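Local structure of protein argonaute (Methanocaldococcus jannaschii, 5G5S) at residues K165-F170 against P252-L257; L278-N282 against V607-D611; A374-V379 against W463-D469; S592-S598 against S639-N645. The protein uses short single-stranded DNA guides to bind and slice complementary DNA, and may defend the cell against invading genetic elements. All blocks are in the same frame, centred on the assembly; numbering follows the deposited sequence.

Interaction 1 of 4, residues K165-F170 against P252-L257; sequences KHLWDF and PQFCNL
His166 has CG between its backbone N and carbonyl carbon (chi1 70°), and this rotation lays its imidazole alongside Gln253. The extended chain of Gln253 runs the same way, and its CG sits over one face of the ring, offset toward the rim. This is a CH-pi contact, 3.7 Å from Gln253 CG to the centroid of the His166 ring. Leu167 has CG trans to its backbone N (chi1 -176°), which sends CD1 across to Leu257. Leu167 CD1 lies 3.8 Å from Leu257 CG. Phe170 CD2 reaches Leu257 CD1 at 3.5 Å. Gln253 NE2 donates to the carbonyls of Phe231 and Glu233.

His166 is the N-cap of helix 167-170, which here meets the start of strand 255-260 in the PAZ domain. This domain binds the 3' end of the guide. The Cys255 side chain is about 7 Å from that of Tyr196, which interacts with that end.

Leu167 N donates to Cys255 O in a nearly straight bond of 2.9 Å and 171°, while Pro252 O takes Trp168 N only weakly. These directional bonds set the helix start against the strand, and the packing of Leu167 and Phe170 on Leu257 covers one flank.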
# COMPACT_ATOMS: atom_id res chain seq x y z
N LYS A 165 -3.65 20.76 14.79
CA LYS A 165 -5.03 20.67 15.26
C LYS A 165 -5.26 19.16 15.46
O LYS A 165 -4.94 18.38 14.56
CB LYS A 165 -6.02 21.22 14.20
CG LYS A 165 -7.48 21.27 14.66
CD LYS A 165 -8.46 21.34 13.49
CE LYS A 165 -8.76 22.75 13.04
NZ LYS A 165 -9.61 22.77 11.82
N HIS A 166 -5.75 18.76 16.64
CA HIS A 166 -5.97 17.34 16.96
C HIS A 166 -6.96 16.61 16.04
O HIS A 166 -7.79 17.24 15.39
CB HIS A 166 -6.35 17.17 18.42
CG HIS A 166 -7.71 17.69 18.72
ND1 HIS A 166 -7.89 18.97 19.20
CD2 HIS A 166 -8.91 17.10 18.57
CE1 HIS A 166 -9.19 19.10 19.38
NE2 HIS A 166 -9.85 18.01 19.00
N LEU A 167 -6.88 15.27 16.05
CA LEU A 167 -7.68 14.38 15.22
C LEU A 167 -9.21 14.56 15.27
O LEU A 167 -9.83 14.59 14.21
CB LEU A 167 -7.20 12.92 15.40
CG LEU A 167 -7.83 11.80 14.57
CD1 LEU A 167 -7.74 12.07 13.08
CD2 LEU A 167 -7.18 10.47 14.90
N TRP A 168 -9.81 14.74 16.47
CA TRP A 168 -11.26 14.94 16.63
C TRP A 168 -11.80 16.26 16.03
O TRP A 168 -12.81 16.22 15.32
CB TRP A 168 -11.73 14.72 18.08
CG TRP A 168 -13.22 14.76 18.30
CD1 TRP A 168 -13.88 15.50 19.24
CD2 TRP A 168 -14.24 14.04 17.57
NE1 TRP A 168 -15.24 15.27 19.16
CE2 TRP A 168 -15.48 14.38 18.14
CE3 TRP A 168 -14.21 13.14 16.50
CZ2 TRP A 168 -16.69 13.84 17.68
CZ3 TRP A 168 -15.41 12.64 16.01
CH2 TRP A 168 -16.63 12.97 16.61
N ASP A 169 -11.13 17.41 16.30
CA ASP A 169 -11.55 18.71 15.75
C ASP A 169 -11.26 18.75 14.26
O ASP A 169 -12.03 19.35 13.51
CB ASP A 169 -10.84 19.90 16.43
CG ASP A 169 -11.51 20.46 17.67
OD1 ASP A 169 -12.13 19.67 18.42
OD2 ASP A 169 -11.32 21.67 17.95
N PHE A 170 -10.15 18.11 13.85
CA PHE A 170 -9.73 18.05 12.46
C PHE A 170 -10.80 17.38 11.61
O PHE A 170 -11.12 17.89 10.52
CB PHE A 170 -8.36 17.36 12.34
CG PHE A 170 -7.84 17.32 10.93
CD1 PHE A 170 -7.23 18.43 10.36
CD2 PHE A 170 -8.01 16.19 10.14
CE1 PHE A 170 -6.77 18.41 9.04
CE2 PHE A 170 -7.56 16.17 8.82
CZ PHE A 170 -6.93 17.27 8.29
N PRO A 252 -9.76 10.34 20.00
CA PRO A 252 -9.28 11.17 18.86
C PRO A 252 -8.85 12.61 19.16
O PRO A 252 -7.99 13.13 18.46
CB PRO A 252 -10.42 11.08 17.84
CG PRO A 252 -11.59 10.51 18.59
CD PRO A 252 -10.99 9.62 19.63
N GLN A 253 -9.41 13.23 20.22
CA GLN A 253 -9.05 14.57 20.69
C GLN A 253 -7.59 14.63 21.20
O GLN A 253 -6.96 15.68 21.13
CB GLN A 253 -10.01 15.02 21.81
CG GLN A 253 -10.10 16.54 22.01
CD GLN A 253 -11.11 17.00 23.05
OE1 GLN A 253 -12.14 16.37 23.30
NE2 GLN A 253 -10.87 18.17 23.61
N PHE A 254 -7.08 13.49 21.71
CA PHE A 254 -5.74 13.36 22.28
C PHE A 254 -4.64 13.00 21.27
O PHE A 254 -3.46 13.00 21.63
CB PHE A 254 -5.75 12.31 23.42
CG PHE A 254 -6.68 12.51 24.61
CD1 PHE A 254 -7.43 13.68 24.74
CD2 PHE A 254 -6.80 11.54 25.59
CE1 PHE A 254 -8.29 13.86 25.83
CE2 PHE A 254 -7.66 11.72 26.69
CZ PHE A 254 -8.39 12.88 26.79
N CYS A 255 -5.02 12.70 20.01
CA CYS A 255 -4.08 12.29 18.96
C CYS A 255 -3.92 13.32 17.84
O CYS A 255 -4.78 14.18 17.64
CB CYS A 255 -4.47 10.92 18.40
SG CYS A 255 -5.13 9.76 19.64
N ASN A 256 -2.80 13.19 17.08
CA ASN A 256 -2.48 14.02 15.91
C ASN A 256 -2.07 13.20 14.72
O ASN A 256 -1.28 12.27 14.85
CB ASN A 256 -1.37 14.99 16.23
CG ASN A 256 -1.74 15.99 17.27
OD1 ASN A 256 -1.69 15.69 18.46
ND2 ASN A 256 -2.15 17.17 16.83
N LEU A 257 -2.57 13.58 13.53
CA LEU A 257 -2.24 12.94 12.26
C LEU A 257 -0.80 13.23 11.87
O LEU A 257 -0.33 14.36 12.05
CB LEU A 257 -3.17 13.39 11.14
CG LEU A 257 -4.56 12.80 11.15
CD1 LEU A 257 -5.50 13.70 10.43
CD2 LEU A 257 -4.58 11.40 10.54

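Interaction 2 of 4, residues L278-N282 against V607-D611; sequences LSNEN and VFTSD
Asn280 and Thr609 form the tight part of this contact. The amide ND2 of Asn280 donates to Thr609 O at 2.6 Å, with an N-H...O angle of 159°. The acceptor lies close to the amide plane, and the donor comes in nearly along the C=O axis. Asn280 CB also packs on the backbone, 3.3 Å from Val607 O. The side chain is placed there by CG lying trans to the carbonyl carbon (chi1 -68°). Its other amide atom, OD1, accepts from the backbone N of Ser633. The buried Asn280 amide therefore links two different loops to the helix start.

Asn280 opens helix 280-293. Ser279 is its N-cap, and its OG receives a weak capping bond from Asn282 N. The facing segment 607-611 has no regular structure and lies between strands 593-600 and 614-618 of the PIWI fold. Phe608 is the centre of an inverse gamma turn. Thr609 OG1 accepts from Asp611 N in an ST turn.

The other side of the contact is looser and nearer solvent. Here the partly exposed Glu281 meets the exposed Ser610. The glutamate chain bends at chi2 (89°), which brings the carboxylate round to the serine. Ser610 OG donates to the syn lone pair of Glu281 OE1, at 2.8 Å. Glu281 CG comes no nearer to Phe608 O than 4.0 Å. The ring of Phe608 leads away from the contact and packs on Ile287 and Asn288, farther along helix 280-293.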
# COMPACT_ATOMS: atom_id res chain seq x y z
N LEU A 278 9.22 18.55 -5.78
CA LEU A 278 10.52 18.39 -6.42
C LEU A 278 10.69 17.12 -7.26
O LEU A 278 10.20 16.06 -6.90
CB LEU A 278 11.59 18.40 -5.33
CG LEU A 278 12.90 19.12 -5.63
CD1 LEU A 278 12.62 20.52 -6.14
CD2 LEU A 278 13.74 19.18 -4.36
N SER A 279 11.43 17.23 -8.36
CA SER A 279 11.69 16.09 -9.25
C SER A 279 12.73 15.14 -8.63
O SER A 279 13.43 15.51 -7.69
CB SER A 279 12.15 16.58 -10.62
OG SER A 279 13.47 17.09 -10.58
N ASN A 280 12.83 13.90 -9.16
CA ASN A 280 13.79 12.92 -8.67
C ASN A 280 15.25 13.39 -8.83
O ASN A 280 16.05 13.16 -7.92
CB ASN A 280 13.57 11.56 -9.32
CG ASN A 280 12.29 10.85 -8.94
OD1 ASN A 280 11.70 11.09 -7.88
ND2 ASN A 280 11.85 9.93 -9.78
N GLU A 281 15.56 14.08 -9.94
CA GLU A 281 16.89 14.66 -10.23
C GLU A 281 17.26 15.71 -9.17
O GLU A 281 18.35 15.66 -8.61
CB GLU A 281 16.94 15.29 -11.64
CG GLU A 281 16.80 14.31 -12.79
CD GLU A 281 15.39 13.99 -13.28
OE1 GLU A 281 14.43 14.08 -12.48
OE2 GLU A 281 15.26 13.61 -14.47
N ASN A 282 16.30 16.63 -8.87
CA ASN A 282 16.48 17.68 -7.86
C ASN A 282 16.57 17.14 -6.45
O ASN A 282 17.34 17.68 -5.65
CB ASN A 282 15.41 18.74 -7.98
CG ASN A 282 15.53 19.61 -9.20
OD1 ASN A 282 16.59 19.71 -9.84
ND2 ASN A 282 14.43 20.27 -9.55
N VAL A 607 15.78 6.73 -7.21
CA VAL A 607 16.39 6.74 -8.54
C VAL A 607 16.34 8.19 -9.02
O VAL A 607 15.26 8.77 -9.11
CB VAL A 607 15.75 5.75 -9.55
CG1 VAL A 607 16.64 5.57 -10.77
CG2 VAL A 607 15.47 4.40 -8.89
N PHE A 608 17.51 8.78 -9.28
CA PHE A 608 17.61 10.18 -9.69
C PHE A 608 17.26 10.35 -11.19
O PHE A 608 18.12 10.66 -12.00
CB PHE A 608 18.99 10.77 -9.32
CG PHE A 608 19.48 10.59 -7.89
CD1 PHE A 608 18.59 10.30 -6.86
CD2 PHE A 608 20.82 10.78 -7.57
CE1 PHE A 608 19.05 10.13 -5.55
CE2 PHE A 608 21.27 10.65 -6.26
CZ PHE A 608 20.38 10.33 -5.25
N THR A 609 15.97 10.10 -11.53
CA THR A 609 15.42 10.20 -12.88
C THR A 609 13.90 10.42 -12.94
O THR A 609 13.17 10.03 -12.02
CB THR A 609 15.81 8.97 -13.74
OG1 THR A 609 15.50 9.28 -15.10
CG2 THR A 609 15.08 7.67 -13.33
N SER A 610 13.43 10.95 -14.06
CA SER A 610 12.00 11.16 -14.31
C SER A 610 11.49 10.05 -15.24
O SER A 610 10.29 9.98 -15.52
CB SER A 610 11.75 12.54 -14.91
OG SER A 610 12.10 13.54 -13.97
N ASP A 611 12.39 9.17 -15.69
CA ASP A 611 12.07 8.02 -16.54
C ASP A 611 11.36 6.93 -15.70
O ASP A 611 11.47 6.90 -14.47
CB ASP A 611 13.33 7.48 -17.24
CG ASP A 611 13.09 6.47 -18.36
OD1 ASP A 611 11.95 6.41 -18.89
OD2 ASP A 611 14.05 5.73 -18.70

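Interaction 3 of 4, residues A374-V379 against W463-D469; sequences AIKDKV and WENWRKD
Lys378 NZ is gripped by two backbone carbonyls near the end of the facing helix. It donates to Asp469 O at 3.1 Å and, more weakly, to Trp466 O at 3.2 Å. Asp469 OD2 adds a long salt bridge to the same ammonium, and Tyr337 OH a weak bond. This carboxylate is itself held by Met474 N at OD1 and Thr475 OG1 at OD2. The ammonium also makes an off-centre cation-pi contact with the five-membered ring of Trp466.

The lysine chain bends at chi2 (-96°) and runs antiparallel to the Trp466 side chain. Lys378 CD lies over the face of the five-membered ring of Trp466, 3.8 Å from its centroid. Trp466 NE1 donates to Thr475 OG1.

The contact joins helices 372-390 and 463-467 of the Mid domain, which binds the phosphorylated 5' end of the guide. The axes of the two short segments, 374-379 and 463-467, cross at 64° and approach to 11.3 Å. Both helices pack on the domain's parallel sheet, where Val379 and both tryptophans touch Ile433 of strand 428-434.

Trp463 lies between the helices. Ile375 CG1 sits over the centre of the six-membered ring of Trp463, 3.6 Å from the centroid. Arg467 CB covers the opposite face, toward the rim. Lys378 CB and CG meet the ring edge, and Ala374 CB touches Trp463 CZ2 at 3.6 Å. Val379 CG2 approaches Trp466 CZ3 at 4.0 Å.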
# COMPACT_ATOMS: atom_id res chain seq x y z
N ALA A 374 -25.80 21.20 -18.19
CA ALA A 374 -24.52 20.63 -18.63
C ALA A 374 -24.26 19.26 -18.00
O ALA A 374 -23.69 18.39 -18.66
CB ALA A 374 -23.38 21.60 -18.32
N ILE A 375 -24.70 19.06 -16.73
CA ILE A 375 -24.57 17.81 -15.98
C ILE A 375 -25.44 16.72 -16.63
O ILE A 375 -24.93 15.64 -16.92
CB ILE A 375 -24.89 18.01 -14.46
CG1 ILE A 375 -23.74 18.76 -13.75
CG2 ILE A 375 -25.20 16.68 -13.74
CD1 ILE A 375 -24.15 19.57 -12.50
N LYS A 376 -26.73 17.03 -16.89
CA LYS A 376 -27.71 16.13 -17.51
C LYS A 376 -27.24 15.66 -18.89
O LYS A 376 -27.15 14.45 -19.11
CB LYS A 376 -29.10 16.79 -17.61
N ASP A 377 -26.87 16.61 -19.77
CA ASP A 377 -26.38 16.36 -21.13
C ASP A 377 -25.07 15.54 -21.19
O ASP A 377 -24.78 14.95 -22.23
CB ASP A 377 -26.26 17.68 -21.92
CG ASP A 377 -27.59 18.35 -22.28
OD1 ASP A 377 -28.55 18.24 -21.47
OD2 ASP A 377 -27.65 19.01 -23.34
N LYS A 378 -24.29 15.49 -20.08
CA LYS A 378 -23.05 14.73 -19.97
C LYS A 378 -23.31 13.28 -19.53
O LYS A 378 -22.69 12.36 -20.08
CB LYS A 378 -22.06 15.42 -19.01
CG LYS A 378 -20.95 16.17 -19.71
CD LYS A 378 -19.67 15.34 -19.83
CE LYS A 378 -18.65 16.06 -20.67
NZ LYS A 378 -17.48 15.20 -20.97
N VAL A 379 -24.20 13.09 -18.53
CA VAL A 379 -24.63 11.79 -17.99
C VAL A 379 -25.45 11.03 -19.07
O VAL A 379 -25.28 9.82 -19.23
CB VAL A 379 -25.42 11.99 -16.66
CG1 VAL A 379 -26.07 10.71 -16.16
CG2 VAL A 379 -24.54 12.60 -15.57
N TRP A 463 -17.12 17.33 -11.05
CA TRP A 463 -17.74 18.02 -12.18
C TRP A 463 -16.82 18.98 -12.92
O TRP A 463 -16.85 18.99 -14.16
CB TRP A 463 -19.06 18.70 -11.78
CG TRP A 463 -19.72 19.43 -12.92
CD1 TRP A 463 -19.94 20.77 -13.02
CD2 TRP A 463 -20.09 18.87 -14.19
NE1 TRP A 463 -20.49 21.08 -14.24
CE2 TRP A 463 -20.59 19.93 -14.98
CE3 TRP A 463 -20.08 17.57 -14.73
CZ2 TRP A 463 -21.08 19.73 -16.28
CZ3 TRP A 463 -20.56 17.38 -16.01
CH2 TRP A 463 -21.05 18.45 -16.77
N GLU A 464 -16.02 19.78 -12.19
CA GLU A 464 -15.07 20.75 -12.76
C GLU A 464 -14.16 20.09 -13.79
O GLU A 464 -13.99 20.63 -14.89
CB GLU A 464 -14.23 21.44 -11.66
CG GLU A 464 -15.02 22.40 -10.77
CD GLU A 464 -15.33 21.87 -9.38
OE1 GLU A 464 -15.83 20.73 -9.26
OE2 GLU A 464 -15.09 22.62 -8.40
N ASN A 465 -13.63 18.90 -13.46
CA ASN A 465 -12.76 18.13 -14.34
C ASN A 465 -13.52 17.49 -15.52
O ASN A 465 -13.03 17.55 -16.65
CB ASN A 465 -11.99 17.07 -13.55
CG ASN A 465 -11.00 17.64 -12.56
OD1 ASN A 465 -10.23 18.58 -12.86
ND2 ASN A 465 -10.96 17.06 -11.37
N TRP A 466 -14.72 16.92 -15.27
CA TRP A 466 -15.54 16.28 -16.31
C TRP A 466 -16.10 17.26 -17.35
O TRP A 466 -16.24 16.88 -18.51
CB TRP A 466 -16.67 15.44 -15.70
CG TRP A 466 -17.17 14.32 -16.57
CD1 TRP A 466 -16.53 13.74 -17.63
CD2 TRP A 466 -18.42 13.61 -16.42
NE1 TRP A 466 -17.31 12.74 -18.17
CE2 TRP A 466 -18.47 12.64 -17.45
CE3 TRP A 466 -19.51 13.72 -15.54
CZ2 TRP A 466 -19.56 11.78 -17.61
CZ3 TRP A 466 -20.59 12.87 -15.70
CH2 TRP A 466 -20.61 11.91 -16.73
N ARG A 467 -16.40 18.52 -16.93
CA ARG A 467 -16.93 19.58 -17.80
C ARG A 467 -15.92 19.97 -18.89
O ARG A 467 -16.32 20.21 -20.03
CB ARG A 467 -17.32 20.80 -16.95
CG ARG A 467 -18.11 21.89 -17.70
CD ARG A 467 -18.44 23.10 -16.83
NE ARG A 467 -17.24 23.82 -16.40
CZ ARG A 467 -16.72 23.76 -15.18
NH1 ARG A 467 -17.29 23.00 -14.25
NH2 ARG A 467 -15.62 24.44 -14.89
N LYS A 468 -14.62 19.98 -18.54
CA LYS A 468 -13.50 20.31 -19.43
C LYS A 468 -13.04 19.13 -20.32
O LYS A 468 -12.20 19.33 -21.20
CB LYS A 468 -12.31 20.86 -18.62
N ASP A 469 -13.58 17.91 -20.08
CA ASP A 469 -13.23 16.70 -20.83
C ASP A 469 -13.86 16.69 -22.24
O ASP A 469 -14.91 16.09 -22.46
CB ASP A 469 -13.61 15.44 -20.01
CG ASP A 469 -13.30 14.12 -20.67
OD1 ASP A 469 -12.12 13.89 -21.03
OD2 ASP A 469 -14.23 13.29 -20.80

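Interaction 4 of 4, residues S592-S598 against S639-N645; sequences SNIEVIS and STWLRFN
Glu595 and Arg643 run alongside each other. The glutamate is extended beyond CG. The arginine bends at chi3 (-69°), turning its guanidinium side-on, so that NE and NH2 both grip OE2. Arg643 NE is 2.9 Å from Glu595 OE2. Asn593 ND2 donates to Glu595 OE2, also at 2.9 Å. All three nitrogens meet it from out of the carboxylate plane.

Glu595 OE1 accepts from Trp641 NE1 at 3.2 Å and from Tyr499 OH. The indole and carboxylate planes are 70° apart. Ile597 CD1 rests on Trp641 CB at 3.8 Å. Farther along, Asn593 OD1 accepts from Asn645 ND2 at 2.8 Å, the two amides turned 68° apart. On the sheet face away from Glu595, Val596 CG1 packs on Leu642 CB at 3.9 Å and on the edge of the Phe644 ring.

In this antiparallel pairing Ile594-Phe644, Val596-Leu642 and Ser598-Ser639 are hydrogen-bonded pairs, and a beta bulge shifts the register between the last two. The strand at Ser598 comes near Asp572, a probable metal ligand of the active site. The pairing belongs to the central sheet of the RNase H-like PIWI fold.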
# COMPACT_ATOMS: atom_id res chain seq x y z
N SER A 592 2.38 -28.88 -4.70
CA SER A 592 2.32 -27.58 -5.32
C SER A 592 3.61 -26.84 -5.18
O SER A 592 4.33 -27.04 -4.20
CB SER A 592 1.21 -26.75 -4.67
OG SER A 592 -0.07 -27.27 -4.97
N ASN A 593 3.89 -25.97 -6.14
CA ASN A 593 5.03 -25.06 -6.11
C ASN A 593 4.49 -23.76 -5.49
O ASN A 593 3.58 -23.14 -6.04
CB ASN A 593 5.56 -24.84 -7.51
CG ASN A 593 6.79 -23.97 -7.56
OD1 ASN A 593 7.91 -24.43 -7.34
ND2 ASN A 593 6.61 -22.71 -7.94
N ILE A 594 4.99 -23.42 -4.30
CA ILE A 594 4.58 -22.22 -3.57
C ILE A 594 5.72 -21.24 -3.59
O ILE A 594 6.81 -21.52 -3.08
CB ILE A 594 4.06 -22.51 -2.13
CG1 ILE A 594 2.98 -23.62 -2.08
CG2 ILE A 594 3.63 -21.22 -1.42
CD1 ILE A 594 1.59 -23.35 -2.82
N GLU A 595 5.47 -20.08 -4.19
CA GLU A 595 6.47 -19.03 -4.25
C GLU A 595 6.00 -17.80 -3.50
O GLU A 595 4.80 -17.57 -3.36
CB GLU A 595 6.88 -18.70 -5.68
CG GLU A 595 7.73 -19.80 -6.31
CD GLU A 595 8.08 -19.56 -7.76
OE1 GLU A 595 7.98 -18.40 -8.21
OE2 GLU A 595 8.46 -20.54 -8.45
N VAL A 596 6.97 -17.05 -2.96
CA VAL A 596 6.74 -15.82 -2.22
C VAL A 596 7.83 -14.80 -2.54
O VAL A 596 9.02 -15.13 -2.60
CB VAL A 596 6.46 -16.03 -0.69
CG1 VAL A 596 7.67 -16.57 0.06
CG2 VAL A 596 5.94 -14.75 -0.04
N ILE A 597 7.40 -13.58 -2.81
CA ILE A 597 8.28 -12.45 -3.06
C ILE A 597 7.77 -11.30 -2.19
O ILE A 597 6.56 -11.14 -2.00
CB ILE A 597 8.42 -12.13 -4.57
CG1 ILE A 597 9.71 -11.28 -4.84
CG2 ILE A 597 7.13 -11.49 -5.15
CD1 ILE A 597 10.20 -11.13 -6.32
N SER A 598 8.69 -10.52 -1.62
CA SER A 598 8.37 -9.37 -0.79
C SER A 598 8.35 -8.12 -1.67
O SER A 598 9.28 -7.88 -2.44
CB SER A 598 9.38 -9.25 0.35
OG SER A 598 9.24 -8.01 1.04
N SER A 639 12.23 -8.06 -2.88
CA SER A 639 13.19 -8.77 -2.05
C SER A 639 12.74 -10.19 -1.77
O SER A 639 11.55 -10.48 -1.79
CB SER A 639 13.33 -8.02 -0.72
OG SER A 639 14.28 -8.62 0.15
N THR A 640 13.72 -11.04 -1.41
CA THR A 640 13.59 -12.43 -0.96
C THR A 640 12.53 -13.26 -1.67
O THR A 640 11.49 -13.58 -1.12
CB THR A 640 13.68 -12.56 0.58
OG1 THR A 640 13.07 -13.78 1.04
CG2 THR A 640 13.08 -11.41 1.31
N TRP A 641 12.83 -13.58 -2.93
CA TRP A 641 12.00 -14.43 -3.75
C TRP A 641 12.37 -15.86 -3.36
O TRP A 641 13.52 -16.28 -3.50
CB TRP A 641 12.28 -14.12 -5.23
CG TRP A 641 11.41 -14.83 -6.22
CD1 TRP A 641 10.21 -15.46 -6.00
CD2 TRP A 641 11.68 -14.97 -7.63
NE1 TRP A 641 9.70 -15.93 -7.18
CE2 TRP A 641 10.59 -15.67 -8.19
CE3 TRP A 641 12.75 -14.58 -8.46
CZ2 TRP A 641 10.57 -16.04 -9.55
CZ3 TRP A 641 12.70 -14.92 -9.80
CH2 TRP A 641 11.61 -15.62 -10.33
N LEU A 642 11.41 -16.57 -2.76
CA LEU A 642 11.57 -17.93 -2.26
C LEU A 642 10.69 -18.92 -2.98
O LEU A 642 9.62 -18.57 -3.46
CB LEU A 642 11.26 -17.99 -0.75
CG LEU A 642 12.14 -17.12 0.18
CD1 LEU A 642 11.47 -16.90 1.52
CD2 LEU A 642 13.55 -17.72 0.33
N ARG A 643 11.14 -20.17 -3.06
CA ARG A 643 10.42 -21.26 -3.70
C ARG A 643 10.36 -22.47 -2.80
O ARG A 643 11.41 -22.99 -2.40
CB ARG A 643 11.07 -21.61 -5.05
CG ARG A 643 10.45 -22.83 -5.73
CD ARG A 643 11.11 -23.14 -7.03
NE ARG A 643 10.83 -22.11 -8.04
CZ ARG A 643 11.59 -21.89 -9.11
NH1 ARG A 643 12.68 -22.62 -9.32
NH2 ARG A 643 11.26 -20.94 -9.97
N PHE A 644 9.13 -22.94 -2.50
CA PHE A 644 8.88 -24.16 -1.73
C PHE A 644 8.30 -25.16 -2.70
O PHE A 644 7.22 -24.95 -3.24
CB PHE A 644 7.95 -23.91 -0.51
CG PHE A 644 8.51 -22.86 0.42
CD1 PHE A 644 8.22 -21.51 0.22
CD2 PHE A 644 9.37 -23.21 1.46
CE1 PHE A 644 8.78 -20.54 1.05
CE2 PHE A 644 9.90 -22.24 2.30
CZ PHE A 644 9.59 -20.91 2.11
N ASN A 645 9.05 -26.23 -2.94
CA ASN A 645 8.70 -27.28 -3.90
C ASN A 645 9.28 -28.62 -3.42
O ASN A 645 10.47 -28.68 -3.07
CB ASN A 645 9.29 -26.90 -5.29
CG ASN A 645 8.80 -27.71 -6.48
OD1 ASN A 645 8.58 -28.91 -6.39
ND2 ASN A 645 8.70 -27.08 -7.64

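Overall arrangement
Interaction 1 closes first, within the PAZ domain, joining 165-170 to 252-257 across 81 intervening residues. The chain then enters 278-282, which waits until 607-611 to complete interaction 2. That long loop links the start of helix 280-293 to the PIWI part. Interaction 3 opens and closes inside it, holding two Mid-domain helices together. Interaction 4 begins at 592-598, before interaction 2 is complete, and ends at 639-645, so the two cross. It pairs two PIWI strands. Centres of interactions 2 and 4 are 32 Å apart; those of 3 and 4 are 48 Å apart, on opposite sides of the chain's centre. None of the four touches another.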